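Glucosamine-6-phosphate deaminase (PDB 1J5X) belongs to the SIS-domain proteins, alpha/beta proteins built on parallel sheets flanked by helices. Local coordinates at residues 214-218 with 230-234; 247-251 with 278-283; 262-268 with 288-294. One frame throughout, in Å; residues are numbered along the deposited sequence.

Contact 1: 214-218 with 230-234; sequences HFVFL and SALKC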
loop_
_atom_site.group_PDB
_atom_site.type_symbol
_atom_site.label_atom_id
_atom_site.label_comp_id
_atom_site.label_asym_id
_atom_site.label_seq_id
_atom_site.Cartn_x
_atom_site.Cartn_y
_atom_site.Cartn_z
ATOM N N HIS A 214 9.314 -10.143 15.336
ATOM C CA HIS A 214 9.019 -10.847 14.066
ATOM C C HIS A 214 7.585 -10.445 13.723
ATOM O O HIS A 214 6.644 -10.897 14.417
ATOM C CB HIS A 214 9.033 -12.333 14.281
ATOM C CG HIS A 214 8.687 -13.111 13.056
ATOM N ND1 HIS A 214 8.224 -14.399 13.109
ATOM C CD2 HIS A 214 8.727 -12.776 11.746
ATOM C CE1 HIS A 214 7.987 -14.836 11.881
ATOM N NE2 HIS A 214 8.286 -13.869 11.038
ATOM N N PHE A 215 7.441 -9.619 12.687
ATOM C CA PHE A 215 6.100 -9.165 12.267
ATOM C C PHE A 215 5.664 -9.900 10.987
ATOM O O PHE A 215 6.442 -9.971 10.013
ATOM C CB PHE A 215 6.116 -7.678 11.964
ATOM C CG PHE A 215 6.451 -6.790 13.145
ATOM C CD1 PHE A 215 6.453 -7.297 14.447
ATOM C CD2 PHE A 215 6.736 -5.471 12.941
ATOM C CE1 PHE A 215 6.754 -6.441 15.523
ATOM C CE2 PHE A 215 7.034 -4.593 14.003
ATOM C CZ PHE A 215 7.045 -5.092 15.290
ATOM N N VAL A 216 4.404 -10.354 10.965
ATOM C CA VAL A 216 3.851 -11.095 9.820
ATOM C C VAL A 216 2.557 -10.363 9.443
ATOM O O VAL A 216 1.756 -10.055 10.344
ATOM C CB VAL A 216 3.550 -12.530 10.256
ATOM C CG1 VAL A 216 2.816 -13.319 9.162
ATOM C CG2 VAL A 216 4.879 -13.249 10.659
ATOM N N PHE A 217 2.387 -10.037 8.157
ATOM C CA PHE A 217 1.197 -9.333 7.658
ATOM C C PHE A 217 0.458 -10.252 6.694
ATOM O O PHE A 217 1.009 -10.685 5.680
ATOM C CB PHE A 217 1.678 -8.030 7.033
ATOM C CG PHE A 217 2.328 -7.126 8.052
ATOM C CD1 PHE A 217 1.523 -6.339 8.855
ATOM C CD2 PHE A 217 3.725 -7.101 8.238
ATOM C CE1 PHE A 217 2.060 -5.491 9.847
ATOM C CE2 PHE A 217 4.301 -6.269 9.236
ATOM C CZ PHE A 217 3.466 -5.458 10.032
ATOM N N LEU A 218 -0.803 -10.575 7.013
ATOM C CA LEU A 218 -1.559 -11.523 6.205
ATOM C C LEU A 218 -2.772 -10.878 5.573
ATOM O O LEU A 218 -3.465 -10.130 6.246
ATOM C CB LEU A 218 -2.029 -12.686 7.101
ATOM C CG LEU A 218 -0.992 -13.524 7.873
ATOM C CD1 LEU A 218 -1.722 -14.766 8.528
ATOM C CD2 LEU A 218 0.070 -14.058 6.841
ATOM N N SER A 230 2.626 -3.121 4.310
ATOM C CA SER A 230 2.746 -3.066 5.783
ATOM C C SER A 230 4.150 -3.578 6.234
ATOM O O SER A 230 4.844 -2.960 7.081
ATOM C CB SER A 230 1.681 -3.925 6.405
ATOM O OG SER A 230 0.410 -3.285 6.209
ATOM N N ALA A 231 4.564 -4.695 5.680
ATOM C CA ALA A 231 5.871 -5.227 6.056
ATOM C C ALA A 231 6.970 -4.253 5.735
ATOM O O ALA A 231 7.893 -4.044 6.545
ATOM C CB ALA A 231 6.102 -6.604 5.362
ATOM N N LEU A 232 6.867 -3.577 4.597
ATOM C CA LEU A 232 7.929 -2.668 4.222
ATOM C C LEU A 232 8.001 -1.478 5.189
ATOM O O LEU A 232 9.106 -0.957 5.523
ATOM C CB LEU A 232 7.714 -2.190 2.767
ATOM C CG LEU A 232 8.703 -1.125 2.304
ATOM C CD1 LEU A 232 10.065 -1.799 2.325
ATOM C CD2 LEU A 232 8.449 -0.628 0.885
ATOM N N LYS A 233 6.837 -1.001 5.648
ATOM C CA LYS A 233 6.864 0.125 6.599
ATOM C C LYS A 233 7.594 -0.279 7.869
ATOM O O LYS A 233 8.370 0.523 8.413
ATOM C CB LYS A 233 5.441 0.575 6.979
ATOM C CG LYS A 233 4.484 0.920 5.835
ATOM C CD LYS A 233 4.882 2.126 4.997
ATOM C CE LYS A 233 6.038 1.819 3.962
ATOM N NZ LYS A 233 5.980 2.754 2.761
ATOM N N CYS A 234 7.351 -1.478 8.364
ATOM C CA CYS A 234 8.019 -1.872 9.599
ATOM C C CYS A 234 9.464 -2.188 9.395
ATOM O O CYS A 234 10.264 -2.064 10.342
ATOM C CB CYS A 234 7.347 -3.034 10.248
ATOM S SG CYS A 234 5.652 -2.511 10.813
#
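F217 presents one face of its ring to S230, whose CB sits 3.4 Å from F217 CD1. The two meet inside a beta-alpha-beta unit made of strand 214-218, helix 222-238 and strand 241-245, where the helix crosses back over the sheet. The short segments run nearly antiparallel, at 158°, with their axes 8.7 Å apart at closest approach. S230 CB lies above the F217 ring but off-centre, toward the rim, and makes a CH-pi contact over that face. The hydroxyl OG takes no part in this; it is hydrogen-bonded one helical turn back, to V226 O. A231 meets the same ring obliquely, with CA 3.6 Å from F217 CD2 and its methyl packed against that ring atom. With chi1 at -63°, CG of F217 stands anti to its carbonyl carbon, and the ring leans along the strand toward F215 and the next helical turn. That turn brings in C234, four residues on from S230 and joined to it by the helical bond from C234 N to S230 O. F215, two residues before F217 on the same face of the strand, receives C234 CB at its ring edge, near the ring plane. All five touching residues are buried, and helix 313-326 closes over the site, with A315 touching F217 and S230 and L318 touching F215. The C234 sulfur bridges the two phenylalanines obliquely, as a pair of sulfur-aromatic contacts: SG is 3.8 Å from F217 CZ and equally 3.8 Å from F215 CD2.

Contact 2: 247-251 with 278-283; sequences TLEYR and RLRKEL
R251 and E282 reach each other on two stretched side chains: E282 leaves helix 273-285 with CG anti to its backbone N (chi1 -179°) and stays extended beyond CG, while R251 is straight from CG to NE. Their salt bridge joins a short 3-10 segment, 249-251, to the helix of the beta-alpha-beta unit formed by strand 262-267, helix 273-285 and strand 289-293. R251 NE gives E282 OE1 a nearly straight bond of 2.8 Å (171° at the hydrogen), with the oxygen lying in the guanidinium plane. R251 NH2 adds a weak second bond to the same oxygen. The carboxylate does not lie flat with the guanidinium, for the planes are 47° apart, and its other oxygen, OE2, forms a salt bridge with K255. One acidic group thus serves two basic ones, which should favour its ionised form.

Beneath the polar bridge the contact is apolar. L279 and R251 run past one another head to tail, and the leucine puts CD1 over the centre of one guanidinium face, 3.8 Å from R251 CZ. Deeper in, L283 CD2 meets the edge of the Y250 ring at CE2, 3.8 Å away, and Y250 goes on to touch V216 and L218 of strand 214-218. The other branch of L279 turns to the start of the loop segment, where CD2 lies 3.7 Å from T247 CG2 and 3.4 Å from T247 O.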
loop_
_atom_site.group_PDB
_atom_site.type_symbol
_atom_site.label_atom_id
_atom_site.label_comp_id
_atom_site.label_asym_id
_atom_site.label_seq_id
_atom_site.Cartn_x
_atom_site.Cartn_y
_atom_site.Cartn_z
ATOM N N THR A 247 -3.323 -14.778 3.131
ATOM C CA THR A 247 -3.703 -15.326 4.440
ATOM C C THR A 247 -3.511 -16.793 4.765
ATOM O O THR A 247 -2.822 -17.120 5.783
ATOM C CB THR A 247 -5.130 -14.858 4.770
ATOM O OG1 THR A 247 -5.190 -13.420 4.626
ATOM C CG2 THR A 247 -5.499 -15.182 6.226
ATOM N N LEU A 248 -4.154 -17.651 3.994
ATOM C CA LEU A 248 -4.092 -19.084 4.247
ATOM C C LEU A 248 -2.753 -19.680 3.816
ATOM O O LEU A 248 -2.460 -20.831 4.171
ATOM C CB LEU A 248 -5.245 -19.790 3.511
ATOM C CG LEU A 248 -6.604 -19.264 3.962
ATOM C CD1 LEU A 248 -7.687 -19.941 3.227
ATOM C CD2 LEU A 248 -6.726 -19.417 5.493
ATOM N N GLU A 249 -1.926 -18.906 3.085
ATOM C CA GLU A 249 -0.632 -19.455 2.626
ATOM C C GLU A 249 0.273 -19.639 3.804
ATOM O O GLU A 249 1.213 -20.430 3.733
ATOM C CB GLU A 249 0.085 -18.483 1.673
ATOM C CG GLU A 249 -0.562 -18.508 0.291
ATOM C CD GLU A 249 -0.298 -19.851 -0.438
ATOM O OE1 GLU A 249 0.857 -20.116 -0.881
ATOM O OE2 GLU A 249 -1.219 -20.651 -0.552
ATOM N N TYR A 250 -0.001 -18.877 4.865
ATOM C CA TYR A 250 0.863 -18.892 6.026
ATOM C C TYR A 250 1.021 -20.287 6.657
ATOM O O TYR A 250 2.058 -20.574 7.248
ATOM C CB TYR A 250 0.392 -17.842 7.065
ATOM C CG TYR A 250 1.490 -17.543 8.091
ATOM C CD1 TYR A 250 2.703 -16.959 7.692
ATOM C CD2 TYR A 250 1.323 -17.883 9.443
ATOM C CE1 TYR A 250 3.703 -16.718 8.581
ATOM C CE2 TYR A 250 2.338 -17.655 10.368
ATOM C CZ TYR A 250 3.528 -17.069 9.937
ATOM O OH TYR A 250 4.550 -16.807 10.797
ATOM N N ARG A 251 0.053 -21.175 6.486
ATOM C CA ARG A 251 0.192 -22.496 7.063
ATOM C C ARG A 251 1.139 -23.371 6.277
ATOM O O ARG A 251 1.642 -24.370 6.823
ATOM C CB ARG A 251 -1.131 -23.268 7.051
ATOM C CG ARG A 251 -2.187 -22.724 8.074
ATOM C CD ARG A 251 -3.301 -23.784 8.172
ATOM N NE ARG A 251 -4.285 -23.415 9.198
ATOM C CZ ARG A 251 -5.425 -22.761 8.945
ATOM N NH1 ARG A 251 -5.752 -22.391 7.694
ATOM N NH2 ARG A 251 -6.250 -22.477 9.957
ATOM N N ARG A 278 -10.150 -19.383 12.973
ATOM C CA ARG A 278 -9.499 -20.678 13.131
ATOM C C ARG A 278 -7.985 -20.495 13.006
ATOM O O ARG A 278 -7.218 -21.043 13.803
ATOM C CB ARG A 278 -9.956 -21.671 12.087
ATOM C CG ARG A 278 -11.350 -22.180 12.242
ATOM C CD ARG A 278 -11.592 -23.275 11.207
ATOM N NE ARG A 278 -12.959 -23.795 11.254
ATOM C CZ ARG A 278 -13.373 -24.881 10.593
ATOM N NH1 ARG A 278 -12.523 -25.566 9.821
ATOM N NH2 ARG A 278 -14.634 -25.303 10.721
ATOM N N LEU A 279 -7.542 -19.700 12.028
ATOM C CA LEU A 279 -6.094 -19.485 11.847
ATOM C C LEU A 279 -5.501 -18.705 13.052
ATOM O O LEU A 279 -4.414 -19.001 13.528
ATOM C CB LEU A 279 -5.853 -18.697 10.533
ATOM C CG LEU A 279 -4.397 -18.356 10.219
ATOM C CD1 LEU A 279 -3.549 -19.657 10.233
ATOM C CD2 LEU A 279 -4.353 -17.615 8.828
ATOM N N ARG A 280 -6.222 -17.688 13.514
ATOM C CA ARG A 280 -5.801 -16.921 14.661
ATOM C C ARG A 280 -5.555 -17.859 15.857
ATOM O O ARG A 280 -4.473 -17.806 16.465
ATOM C CB ARG A 280 -6.887 -15.907 15.051
ATOM C CG ARG A 280 -6.614 -15.220 16.379
ATOM C CD ARG A 280 -7.555 -14.046 16.646
ATOM N NE ARG A 280 -7.139 -13.374 17.880
ATOM C CZ ARG A 280 -7.219 -12.069 18.121
ATOM N NH1 ARG A 280 -7.704 -11.215 17.224
ATOM N NH2 ARG A 280 -6.792 -11.607 19.287
ATOM N N LYS A 281 -6.528 -18.719 16.160
ATOM C CA LYS A 281 -6.378 -19.601 17.340
ATOM C C LYS A 281 -5.174 -20.526 17.136
ATOM O O LYS A 281 -4.410 -20.785 18.069
ATOM C CB LYS A 281 -7.648 -20.439 17.582
ATOM C CG LYS A 281 -8.066 -21.362 16.428
ATOM C CD LYS A 281 -7.187 -22.639 16.305
ATOM C CE LYS A 281 -7.418 -23.449 15.018
ATOM N NZ LYS A 281 -8.776 -24.024 14.937
ATOM N N GLU A 282 -4.980 -20.990 15.898
ATOM C CA GLU A 282 -3.854 -21.875 15.619
ATOM C C GLU A 282 -2.517 -21.142 15.851
ATOM O O GLU A 282 -1.651 -21.623 16.599
ATOM C CB GLU A 282 -3.996 -22.439 14.206
ATOM C CG GLU A 282 -2.871 -23.404 13.804
ATOM C CD GLU A 282 -2.935 -23.808 12.347
ATOM O OE1 GLU A 282 -4.022 -24.186 11.889
ATOM O OE2 GLU A 282 -1.886 -23.753 11.666
ATOM N N LEU A 283 -2.345 -19.957 15.281
ATOM C CA LEU A 283 -1.122 -19.226 15.481
ATOM C C LEU A 283 -0.914 -18.871 16.957
ATOM O O LEU A 283 0.223 -18.848 17.460
ATOM C CB LEU A 283 -1.123 -17.939 14.652
ATOM C CG LEU A 283 -1.297 -18.211 13.155
ATOM C CD1 LEU A 283 -1.187 -16.912 12.383
ATOM C CD2 LEU A 283 -0.264 -19.240 12.707
#

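Contact 3: 262-268 with 288-294; sequences TLVFMQK and ATVLEVG
F265 and L291 form the apolar centre, rising together from the same face of the sheet. L291 CD2 stands almost exactly on the ring normal of F265, 4.0 Å from the centroid, a CH-pi contact. A chi1 of -93°, off the usual staggered value, together with a chi2 of 34°, sets this face against the leucine. Toward the strand starts, L263 CD1 meets T289 CG2 at 3.6 Å. On the opposite face the selenomethionine M266 bends at its last torsion and brings CE to within 3.5 Å of V290 CG1, under helix 273-285. Six backbone hydrogen bonds tie the strands together, alternating in direction from T289 N to T262 O through to K268 N to V293 O. At the strand ends the contact turns polar. Q267 OE1 lies beside V293 CG1 but is bonded to R311, while K268 curls back to bring NZ to E292 OE2 in a salt bridge whose modelled length, 2.5 Å, is doubtfully short. D273 and E276 also pair with K268 NZ, and R280 and K277 with E292 OE1, a charge cluster in which K268 and E292 are themselves buried. In-register parallel strands linked through helix 273-285 make a classic beta-alpha-beta unit, here at the edge of the four-stranded parallel sheet.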
loop_
_atom_site.group_PDB
_atom_site.type_symbol
_atom_site.label_atom_id
_atom_site.label_comp_id
_atom_site.label_asym_id
_atom_site.label_seq_id
_atom_site.Cartn_x
_atom_site.Cartn_y
_atom_site.Cartn_z
ATOM N N THR A 262 6.428 -13.450 17.840
ATOM C CA THR A 262 5.868 -13.220 16.505
ATOM C C THR A 262 4.570 -12.435 16.678
ATOM O O THR A 262 3.743 -12.805 17.503
ATOM C CB THR A 262 5.528 -14.524 15.803
ATOM O OG1 THR A 262 6.730 -15.276 15.600
ATOM C CG2 THR A 262 4.865 -14.235 14.451
ATOM N N LEU A 263 4.413 -11.370 15.907
ATOM C CA LEU A 263 3.210 -10.523 15.936
ATOM C C LEU A 263 2.575 -10.620 14.534
ATOM O O LEU A 263 3.242 -10.325 13.548
ATOM C CB LEU A 263 3.584 -9.058 16.215
ATOM C CG LEU A 263 2.471 -7.976 16.170
ATOM C CD1 LEU A 263 1.399 -8.311 17.192
ATOM C CD2 LEU A 263 3.025 -6.605 16.431
ATOM N N VAL A 264 1.292 -11.007 14.471
ATOM C CA VAL A 264 0.609 -11.153 13.183
ATOM C C VAL A 264 -0.490 -10.095 13.030
ATOM O O VAL A 264 -1.285 -9.918 13.950
ATOM C CB VAL A 264 -0.045 -12.555 13.090
ATOM C CG1 VAL A 264 -0.747 -12.737 11.697
ATOM C CG2 VAL A 264 0.997 -13.645 13.330
ATOM N N PHE A 265 -0.543 -9.380 11.897
ATOM C CA PHE A 265 -1.629 -8.425 11.651
ATOM C C PHE A 265 -2.343 -9.073 10.488
ATOM O O PHE A 265 -1.759 -9.277 9.414
ATOM C CB PHE A 265 -1.135 -7.076 11.203
ATOM C CG PHE A 265 -0.943 -6.091 12.324
ATOM C CD1 PHE A 265 -0.512 -6.523 13.585
ATOM C CD2 PHE A 265 -1.093 -4.736 12.103
ATOM C CE1 PHE A 265 -0.237 -5.565 14.619
ATOM C CE2 PHE A 265 -0.811 -3.776 13.153
ATOM C CZ PHE A 265 -0.387 -4.241 14.392
HETATM N N MSE A 266 -3.589 -9.447 10.722
HETATM C CA MSE A 266 -4.376 -10.141 9.752
HETATM C C MSE A 266 -5.477 -9.218 9.211
HETATM O O MSE A 266 -6.286 -8.676 9.989
HETATM C CB MSE A 266 -5.002 -11.368 10.424
HETATM C CG MSE A 266 -5.798 -12.235 9.448
HETATM SE SE MSE A 266 -6.529 -13.841 10.344
HETATM C CE MSE A 266 -5.236 -14.037 11.738
ATOM N N GLN A 267 -5.512 -9.052 7.886
ATOM C CA GLN A 267 -6.538 -8.195 7.233
ATOM C C GLN A 267 -7.770 -9.046 6.970
ATOM O O GLN A 267 -7.762 -9.928 6.089
ATOM C CB GLN A 267 -6.040 -7.698 5.906
ATOM C CG GLN A 267 -4.726 -6.878 5.990
ATOM C CD GLN A 267 -4.855 -5.532 6.700
ATOM O OE1 GLN A 267 -5.929 -4.922 6.738
ATOM N NE2 GLN A 267 -3.726 -5.030 7.243
ATOM N N LYS A 268 -8.839 -8.827 7.743
ATOM C CA LYS A 268 -10.065 -9.637 7.534
ATOM C C LYS A 268 -10.781 -9.316 6.212
ATOM O O LYS A 268 -10.836 -8.182 5.829
ATOM C CB LYS A 268 -11.062 -9.362 8.663
ATOM C CG LYS A 268 -10.530 -9.717 10.070
ATOM C CD LYS A 268 -11.659 -9.573 11.192
ATOM C CE LYS A 268 -12.688 -10.695 11.024
ATOM N NZ LYS A 268 -12.108 -12.055 11.298
ATOM N N ALA A 288 2.186 -16.979 18.851
ATOM C CA ALA A 288 2.059 -15.641 18.279
ATOM C C ALA A 288 1.022 -14.752 18.971
ATOM O O ALA A 288 0.112 -15.237 19.599
ATOM C CB ALA A 288 1.637 -15.755 16.782
ATOM N N THR A 289 1.203 -13.462 18.811
ATOM C CA THR A 289 0.234 -12.475 19.260
ATOM C C THR A 289 -0.479 -12.158 17.911
ATOM O O THR A 289 0.188 -11.832 16.928
ATOM C CB THR A 289 0.928 -11.207 19.710
ATOM O OG1 THR A 289 1.688 -11.477 20.903
ATOM C CG2 THR A 289 -0.062 -10.135 19.963
ATOM N N VAL A 290 -1.798 -12.241 17.868
ATOM C CA VAL A 290 -2.512 -11.952 16.614
ATOM C C VAL A 290 -3.463 -10.817 16.784
ATOM O O VAL A 290 -4.199 -10.750 17.808
ATOM C CB VAL A 290 -3.299 -13.143 16.159
ATOM C CG1 VAL A 290 -4.044 -12.794 14.826
ATOM C CG2 VAL A 290 -2.373 -14.376 16.045
ATOM N N LEU A 291 -3.411 -9.895 15.827
ATOM C CA LEU A 291 -4.273 -8.728 15.796
ATOM C C LEU A 291 -5.064 -8.742 14.471
ATOM O O LEU A 291 -4.481 -8.921 13.381
ATOM C CB LEU A 291 -3.424 -7.478 15.895
ATOM C CG LEU A 291 -4.141 -6.156 16.103
ATOM C CD1 LEU A 291 -3.265 -5.208 16.966
ATOM C CD2 LEU A 291 -4.400 -5.545 14.726
ATOM N N GLU A 292 -6.389 -8.626 14.561
ATOM C CA GLU A 292 -7.179 -8.577 13.330
ATOM C C GLU A 292 -7.612 -7.173 12.984
ATOM O O GLU A 292 -8.109 -6.415 13.837
ATOM C CB GLU A 292 -8.438 -9.441 13.444
ATOM C CG GLU A 292 -8.203 -10.926 13.441
ATOM C CD GLU A 292 -9.456 -11.690 13.890
ATOM O OE1 GLU A 292 -9.630 -11.897 15.115
ATOM O OE2 GLU A 292 -10.253 -12.098 13.023
ATOM N N VAL A 293 -7.467 -6.820 11.708
ATOM C CA VAL A 293 -7.886 -5.509 11.231
ATOM C C VAL A 293 -9.136 -5.759 10.408
ATOM O O VAL A 293 -9.074 -6.487 9.425
ATOM C CB VAL A 293 -6.824 -4.885 10.271
ATOM C CG1 VAL A 293 -7.361 -3.574 9.643
ATOM C CG2 VAL A 293 -5.511 -4.665 11.074
ATOM N N GLY A 294 -10.247 -5.134 10.783
ATOM C CA GLY A 294 -11.503 -5.363 10.043
ATOM C C GLY A 294 -12.669 -5.569 11.054
ATOM O O GLY A 294 -12.481 -5.803 12.280
#

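How the contacts relate
Contacts 1 and 3 are buried and share one parallel sheet: strands 214-218 and 262-267 are neighbours, hydrogen-bonded through H214 and V216 to L263, and F217 packs on F265. Contact 1 is aromatic and sulfur packing with no hydrogen bond between its segments, whereas contact 3 is a backbone ladder with a charged end. Contact 2 lies farther out, partly buried, and mixes a salt bridge with leucine packing. It holds the helix that connects the two strands of contact 3, and a probable hydrogen bond between L283 O and A288 N joins the two contacts. Contacts 1 and 2 meet where L218 CD1 packs against L279 CD2.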